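Local coordinates for protein chitinase (Chromobacterium violaceum, PDB 4TXG) that probably hydrolyses chitin as a family GH18 glycosidase whose catalytic domain is a (beta/alpha)8 TIM barrel, at residues Gly273-Thr278 with Ile311-Pro316; Gly253-Thr258 with Ala322-Asp327. All coordinates share one frame; numbering follows the deposited sequence.

In the fold
Both contacts sit at the ends of neighbouring parallel strands of the TIM barrel, 247-253 and 308-312, with centres about 9 Å apart. Contact 1 is core: two rings of helix 273-278 close round Phe313 of the chain leaving strand 308-312, and a tyrosine hydroxyl and a water serve the backbone there. Contact 2 lies nearer the surface and is more polar, joining the short helix 254-257 to the 322-327 loop through one carbonyl, an asparagine amide, a water and an exposed indole. The two are joined through 253-258: Thr258 O probably accepts a bond from Phe274 N, and Gly254 N probably donates to Asp312 O, while Thr258 OG1 binds Glu314 N.

Contact 1: residues Gly273-Thr278 with Ile311-Pro316; sequences GFYSMT and IDFEYP. With CS (cesium ion), chain D.
The DxxDxDxE signature of GH18 chitinases ends in this contact, where Phe313, between Asp312 and Glu314 of that motif, packs against Phe274 and Tyr275 of helix 273-278. Phe274 CB sits almost exactly over the centre of the Phe313 ring, 3.5 Å from its centroid, and Phe313 CB lies over the Phe274 ring in return. The two side chains run past each other in opposite directions, and the planes lie nearly parallel, 14° apart, slid so far that the rings barely overlap. With CG anti to the backbone N (chi1 -178°), the Phe313 ring reaches in between Phe274 CB and the Tyr275 face, meeting the latter edge-on in a T-shaped pair, with Phe313 CE1 3.7 Å from Tyr275 CE1. Pro316 CB approaches the Phe313 face opposite Phe274, while Ile311 CG2 reaches Phe274 CZ at 4.0 Å; Leu345 and Val193 also touch Phe274. Tyr275 OH accepts a rather bent bond (3.2 Å, 144°) from Tyr315 N, the N-H of the cis peptide joining Glu314 to Tyr315. Tyr275 OH donates to a water 2.7 Å away, which donates to Glu314 O; hydroxyl and water together serve the C=O and N-H of this peptide, which the cis form turns to the same side. Glu314 leaves the backbone away from helix 273-278, extended beyond CG, and both its carboxylate oxygens bind a cesium ion, OE1 at 3.2 Å, with waters and Met395 SD completing the shell. A buried aromatic cluster, with Asp312 and Glu314 leaving the backbone on the other side, is consistent with the end of the GH18 signature strand, where the motif's final glutamate is the proton donor in relatives.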
# COMPACT_ATOMS: atom_id res chain seq x y z
N GLY A 273 12.87 -2.87 15.43
CA GLY A 273 12.10 -3.60 14.43
C GLY A 273 12.74 -3.68 13.06
O GLY A 273 13.89 -4.08 12.92
N PHE A 274 11.98 -3.30 12.04
CA PHE A 274 12.47 -3.29 10.66
C PHE A 274 13.72 -2.42 10.47
O PHE A 274 14.57 -2.73 9.65
CB PHE A 274 11.38 -2.80 9.71
CG PHE A 274 10.43 -3.87 9.25
CD1 PHE A 274 10.83 -4.82 8.32
CD2 PHE A 274 9.12 -3.90 9.70
CE1 PHE A 274 9.95 -5.80 7.88
CE2 PHE A 274 8.24 -4.88 9.26
CZ PHE A 274 8.65 -5.82 8.35
N TYR A 275 13.81 -1.31 11.20
CA TYR A 275 14.93 -0.40 10.99
C TYR A 275 16.26 -1.07 11.34
O TYR A 275 17.22 -1.01 10.57
CB TYR A 275 14.76 0.87 11.81
CG TYR A 275 13.56 1.70 11.41
CD1 TYR A 275 13.56 2.43 10.23
CD2 TYR A 275 12.43 1.75 12.22
CE1 TYR A 275 12.46 3.19 9.85
CE2 TYR A 275 11.34 2.52 11.87
CZ TYR A 275 11.35 3.23 10.68
OH TYR A 275 10.27 4.00 10.32
N SER A 276 16.30 -1.72 12.50
CA SER A 276 17.54 -2.32 12.96
C SER A 276 17.77 -3.67 12.28
O SER A 276 18.91 -4.10 12.11
CB SER A 276 17.53 -2.46 14.49
OG SER A 276 16.33 -3.04 14.94
N MET A 277 16.69 -4.31 11.85
CA MET A 277 16.80 -5.60 11.17
C MET A 277 17.38 -5.43 9.77
O MET A 277 18.13 -6.30 9.31
CB MET A 277 15.44 -6.32 11.11
CG MET A 277 15.48 -7.70 10.41
SD MET A 277 15.10 -7.64 8.63
CE MET A 277 13.34 -7.44 8.72
N THR A 278 17.06 -4.32 9.10
CA THR A 278 17.55 -4.12 7.73
C THR A 278 18.82 -3.29 7.63
O THR A 278 19.53 -3.41 6.64
CB THR A 278 16.48 -3.44 6.82
OG1 THR A 278 16.14 -2.15 7.35
CG2 THR A 278 15.23 -4.31 6.73
N ILE A 311 4.65 -7.38 3.76
CA ILE A 311 5.57 -6.52 4.48
C ILE A 311 4.97 -5.13 4.65
O ILE A 311 4.72 -4.44 3.67
CB ILE A 311 6.93 -6.41 3.74
CG1 ILE A 311 7.56 -7.79 3.61
CG2 ILE A 311 7.85 -5.42 4.46
CD1 ILE A 311 7.89 -8.47 4.96
N ASP A 312 4.72 -4.73 5.89
CA ASP A 312 4.11 -3.44 6.19
C ASP A 312 5.10 -2.58 6.99
O ASP A 312 4.88 -2.25 8.15
CB ASP A 312 2.80 -3.64 6.95
CG ASP A 312 2.00 -2.36 7.08
OD1 ASP A 312 2.47 -1.28 6.63
OD2 ASP A 312 0.89 -2.42 7.64
N PHE A 313 6.21 -2.27 6.33
CA PHE A 313 7.31 -1.49 6.90
C PHE A 313 6.97 -0.01 6.76
O PHE A 313 6.98 0.53 5.65
CB PHE A 313 8.60 -1.90 6.15
CG PHE A 313 9.89 -1.25 6.62
CD1 PHE A 313 9.93 -0.15 7.48
CD2 PHE A 313 11.10 -1.75 6.14
CE1 PHE A 313 11.15 0.43 7.85
CE2 PHE A 313 12.32 -1.19 6.52
CZ PHE A 313 12.34 -0.10 7.37
N GLU A 314 6.64 0.65 7.88
CA GLU A 314 6.25 2.05 7.85
C GLU A 314 7.27 2.94 8.57
O GLU A 314 7.13 3.15 9.78
CB GLU A 314 4.84 2.24 8.47
CG GLU A 314 3.77 1.33 7.82
CD GLU A 314 2.32 1.59 8.28
OE1 GLU A 314 2.07 2.53 9.06
OE2 GLU A 314 1.43 0.83 7.86
N TYR A 315 8.28 3.48 7.88
CA TYR A 315 8.47 3.40 6.42
C TYR A 315 9.95 3.40 6.10
O TYR A 315 10.72 4.06 6.81
CB TYR A 315 7.85 4.59 5.69
CG TYR A 315 6.38 4.72 5.86
CD1 TYR A 315 5.51 4.02 5.05
CD2 TYR A 315 5.85 5.54 6.86
CE1 TYR A 315 4.15 4.13 5.21
CE2 TYR A 315 4.50 5.65 7.03
CZ TYR A 315 3.65 4.94 6.20
OH TYR A 315 2.30 5.06 6.37
N PRO A 316 10.35 2.74 5.00
CA PRO A 316 11.75 2.77 4.58
C PRO A 316 12.04 4.01 3.73
O PRO A 316 12.43 3.91 2.56
CB PRO A 316 11.89 1.49 3.75
CG PRO A 316 10.53 1.37 3.09
CD PRO A 316 9.54 1.85 4.15
CS CS D . -0.91 2.79 7.80
O HOH W 1 8.24 4.19 12.06
O HOH W 2 -1.11 -0.49 8.23
O HOH W 3 0.75 5.26 8.67
O HOH W 4 -2.24 3.08 10.92
O HOH W 5 -3.17 0.23 7.36
O HOH W 6 -2.64 4.86 7.69

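Contact 2: residues Gly253-Thr258 with Ala322-Asp327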
# COMPACT_ATOMS: atom_id res chain seq x y z
N GLY A 253 4.57 -5.72 10.77
CA GLY A 253 4.85 -4.31 10.99
C GLY A 253 3.62 -3.49 11.36
O GLY A 253 3.02 -3.69 12.41
N GLY A 254 3.26 -2.55 10.49
CA GLY A 254 2.22 -1.60 10.81
C GLY A 254 2.80 -0.39 11.52
O GLY A 254 4.00 -0.34 11.78
N TRP A 255 1.95 0.57 11.86
CA TRP A 255 2.42 1.84 12.42
C TRP A 255 3.07 1.64 13.79
O TRP A 255 4.14 2.19 14.06
CB TRP A 255 1.26 2.84 12.52
CG TRP A 255 1.66 4.25 12.95
CD1 TRP A 255 1.23 4.91 14.06
CD2 TRP A 255 2.54 5.15 12.26
NE1 TRP A 255 1.79 6.16 14.11
CE2 TRP A 255 2.59 6.34 13.02
CE3 TRP A 255 3.28 5.07 11.08
CZ2 TRP A 255 3.36 7.44 12.63
CZ3 TRP A 255 4.05 6.17 10.70
CH2 TRP A 255 4.09 7.33 11.48
N ALA A 256 2.44 0.83 14.64
CA ALA A 256 2.91 0.65 16.02
C ALA A 256 4.08 -0.33 16.14
O ALA A 256 4.92 -0.18 17.04
CB ALA A 256 1.75 0.18 16.91
N GLU A 257 4.13 -1.33 15.27
CA GLU A 257 5.14 -2.38 15.46
C GLU A 257 6.11 -2.52 14.28
O GLU A 257 6.73 -3.57 14.10
CB GLU A 257 4.46 -3.71 15.75
CG GLU A 257 3.71 -3.71 17.09
CD GLU A 257 3.26 -5.10 17.53
OE1 GLU A 257 2.31 -5.64 16.93
OE2 GLU A 257 3.86 -5.66 18.47
N THR A 258 6.26 -1.47 13.50
CA THR A 258 7.35 -1.43 12.53
C THR A 258 8.70 -1.34 13.26
O THR A 258 9.67 -1.98 12.85
CB THR A 258 7.20 -0.24 11.55
OG1 THR A 258 6.29 -0.60 10.51
CG2 THR A 258 8.54 0.13 10.93
N ALA A 322 9.86 11.00 9.36
CA ALA A 322 8.71 10.43 8.68
C ALA A 322 8.16 9.23 9.44
O ALA A 322 6.98 8.89 9.30
CB ALA A 322 9.07 10.03 7.26
N GLY A 323 9.00 8.59 10.24
CA GLY A 323 8.59 7.41 10.96
C GLY A 323 7.67 7.72 12.13
O GLY A 323 7.44 8.89 12.47
N ASN A 324 7.11 6.67 12.73
CA ASN A 324 6.45 6.77 14.03
C ASN A 324 7.42 7.49 14.96
O ASN A 324 8.59 7.11 15.02
CB ASN A 324 6.09 5.37 14.56
CG ASN A 324 5.25 5.39 15.83
OD1 ASN A 324 5.46 6.19 16.73
ND2 ASN A 324 4.29 4.46 15.91
N PRO A 325 6.97 8.57 15.64
CA PRO A 325 7.89 9.31 16.52
C PRO A 325 8.65 8.42 17.50
O PRO A 325 9.77 8.73 17.88
CB PRO A 325 6.96 10.27 17.26
CG PRO A 325 5.84 10.50 16.32
CD PRO A 325 5.63 9.18 15.61
N LEU A 326 8.03 7.31 17.90
CA LEU A 326 8.66 6.35 18.79
C LEU A 326 9.88 5.65 18.17
O LEU A 326 10.67 5.03 18.88
CB LEU A 326 7.63 5.29 19.22
CG LEU A 326 6.47 5.82 20.06
CD1 LEU A 326 5.46 4.71 20.28
CD2 LEU A 326 7.00 6.34 21.38
N ASP A 327 10.01 5.75 16.85
CA ASP A 327 11.08 5.10 16.10
C ASP A 327 12.20 6.04 15.65
O ASP A 327 13.16 5.59 15.03
CB ASP A 327 10.50 4.41 14.86
CG ASP A 327 9.50 3.34 15.20
OD1 ASP A 327 9.56 2.82 16.33
OD2 ASP A 327 8.67 3.00 14.33
O HOH W 7 6.61 1.33 14.84
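Trp255 O is gripped by two donors: Asn324 ND2 at 2.9 Å and a water at 2.7 Å. The amide bond is fairly straight at its hydrogen (162°), and the carbonyl oxygen lies close to the amide plane of Asn324, yet ND2 approaches from above the plane of the Trp255 carbonyl. The same water donates to Asp327 OD2, 2.7 Å away, linking the short helix 254-257 to the loop a second time; the other carboxylate oxygen, OD1, forms a salt bridge with Arg268, which also binds Ala256 O. Asn324 works through both ends of its amide and through its face. Its chi1 of -173° puts CG beside the indole of Trp255, where the amide lies stacked, planes 18° apart, and ND2 comes within 3.5 Å of Trp255 NE1. Asn324 CB lies over the six-membered ring, 4.0 Å from its centroid, and the backbone follows, Asn324 N being 3.3 Å from Trp255 CH2. Ala322 O stands at the indole edge, in its plane. Asn324 OD1 accepts from Leu326 N (3.0 Å), closing an Asx turn that leads into the 3-10 segment 325-327. On the helix side, Thr258 OG1 donates to Gly254 O at 2.6 Å and accepts from Glu314 N, connecting the segment to the chain just beyond strand 308-312. The chemistry implies that one asparagine shapes its own turn with the amide oxygen and holds the helix carbonyl with the amide nitrogen, while its flat face packs on the indole and probably helps limit its rotation; a water, donating to both, bridges Asp327 OD2 and that carbonyl, and Arg268 probably balances the carboxylate charge.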